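Local coordinates for DNA-3-methyladenine glycosidase II, putative (Deinococcus radiodurans, PDB 2YG9), which is a putative DNA repair protein of the HhH-GPD superfamily, with an all-helical fold, at residues Leu23-Asp28 with Ala166-Asp171. Numbering follows the deposited sequence.
Sequences LPPLTD and ALARPD
The extended backbone from Leu23 to Leu26 passes the 167-171 loop with end-to-end directions 103° apart, and the segments' nearest CA atoms, those of Pro25 and Arg169, lie 5.2 Å apart. Pro170 carries most of the packing. Its CG presses on Leu23 CB at 3.5 Å, tighter than ordinary van der Waals contact, while its CD lies 3.3 Å from Leu23 O and its CB meets Leu26 CD2 at 4.0 Å. Pro24 O also lies against the ring, near CG. Leu23 holds CG anti to its own carbonyl carbon and beside the backbone N (chi1 -62°). Its CD1 touches Asp171 CB at 3.6 Å; the carboxylate of Asp171 forms a salt bridge with Arg204.

In this all-helical fold of the HhH-GPD superfamily, the contact joins the loop before helix 30-36 to the connection that follows helix 156-166. Ala168, the first residue to abandon helical geometry there, has positive phi. Pro25 sets its CB against Ala168 CB at 3.9 Å, and its CA makes a bent CA-H...O contact with Ala168 O, the angle at the hydrogen being 124°. The same carbonyl accepts a hydrogen bond from a water, 2.6 Å from Ala168 O, which in turn accepts one from Leu26 N and so bridges the two backbones.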
# COMPACT_ATOMS: atom_id res chain seq x y z
N LEU A 23 -1.21 15.09 2.76
CA LEU A 23 -1.40 15.49 1.37
C LEU A 23 -2.58 14.73 0.77
O LEU A 23 -2.68 13.48 0.93
CB LEU A 23 -0.11 15.23 0.58
CG LEU A 23 1.13 16.02 1.02
CD1 LEU A 23 2.43 15.39 0.53
CD2 LEU A 23 1.05 17.47 0.56
N PRO A 24 -3.49 15.45 0.07
CA PRO A 24 -4.63 14.76 -0.51
C PRO A 24 -4.25 13.83 -1.68
O PRO A 24 -3.27 14.08 -2.38
CB PRO A 24 -5.53 15.89 -0.99
CG PRO A 24 -4.62 17.01 -1.25
CD PRO A 24 -3.56 16.90 -0.18
N PRO A 25 -5.04 12.79 -1.91
CA PRO A 25 -4.83 11.97 -3.11
C PRO A 25 -4.89 12.81 -4.38
O PRO A 25 -5.69 13.78 -4.48
CB PRO A 25 -6.02 11.00 -3.10
CG PRO A 25 -6.45 10.96 -1.65
CD PRO A 25 -6.17 12.30 -1.10
N LEU A 26 -4.04 12.45 -5.33
CA LEU A 26 -4.07 13.07 -6.63
C LEU A 26 -5.40 12.71 -7.30
O LEU A 26 -5.92 11.59 -7.15
CB LEU A 26 -2.88 12.62 -7.51
CG LEU A 26 -1.47 12.72 -6.95
CD1 LEU A 26 -0.39 12.30 -8.01
CD2 LEU A 26 -1.19 14.11 -6.43
N THR A 27 -5.92 13.65 -8.08
CA THR A 27 -7.12 13.41 -8.85
C THR A 27 -6.78 13.26 -10.34
O THR A 27 -7.57 12.75 -11.12
CB THR A 27 -8.19 14.53 -8.61
OG1 THR A 27 -7.63 15.80 -8.94
CG2 THR A 27 -8.60 14.58 -7.14
N ASP A 28 -5.58 13.71 -10.69
CA ASP A 28 -4.99 13.49 -12.01
C ASP A 28 -3.47 13.52 -11.82
O ASP A 28 -2.98 14.06 -10.84
CB ASP A 28 -5.45 14.57 -13.01
CG ASP A 28 -4.76 15.90 -12.80
OD1 ASP A 28 -3.65 16.09 -13.33
OD2 ASP A 28 -5.34 16.77 -12.11
N ALA A 166 -4.29 1.82 -0.70
CA ALA A 166 -5.70 1.86 -0.20
C ALA A 166 -6.15 3.29 0.01
O ALA A 166 -7.22 3.72 -0.48
CB ALA A 166 -5.87 1.04 1.10
N LEU A 167 -5.33 4.06 0.70
CA LEU A 167 -5.67 5.41 1.07
C LEU A 167 -5.29 6.39 -0.05
O LEU A 167 -5.68 7.55 0.02
CB LEU A 167 -5.01 5.80 2.40
CG LEU A 167 -5.28 4.87 3.59
CD1 LEU A 167 -4.80 5.45 4.90
CD2 LEU A 167 -6.76 4.43 3.64
N ALA A 168 -4.58 5.91 -1.08
CA ALA A 168 -4.10 6.77 -2.21
C ALA A 168 -3.33 8.02 -1.78
O ALA A 168 -3.38 9.09 -2.41
CB ALA A 168 -5.27 7.13 -3.14
N ARG A 169 -2.55 7.88 -0.72
CA ARG A 169 -1.70 8.97 -0.33
C ARG A 169 -0.58 9.16 -1.34
O ARG A 169 -0.05 8.18 -1.84
CB ARG A 169 -1.15 8.73 1.04
CG ARG A 169 -2.23 8.55 2.02
CD ARG A 169 -1.97 9.27 3.21
NE ARG A 169 -3.10 9.25 4.16
CZ ARG A 169 -2.99 9.66 5.42
NH1 ARG A 169 -1.81 10.03 5.90
NH2 ARG A 169 -4.05 9.64 6.23
N PRO A 170 -0.28 10.43 -1.69
CA PRO A 170 0.62 10.74 -2.81
C PRO A 170 2.14 10.76 -2.57
O PRO A 170 2.91 10.87 -3.54
CB PRO A 170 0.18 12.14 -3.19
CG PRO A 170 -0.10 12.76 -1.86
CD PRO A 170 -0.82 11.68 -1.10
N ASP A 171 2.60 10.66 -1.33
CA ASP A 171 3.98 10.97 -1.07
C ASP A 171 4.69 9.89 -0.23
O ASP A 171 5.37 10.19 0.77
CB ASP A 171 4.11 12.36 -0.43
CG ASP A 171 5.52 12.87 -0.49
OD1 ASP A 171 6.28 12.47 -1.41
OD2 ASP A 171 5.90 13.64 0.39
O HOH W 1 -2.57 9.86 -4.73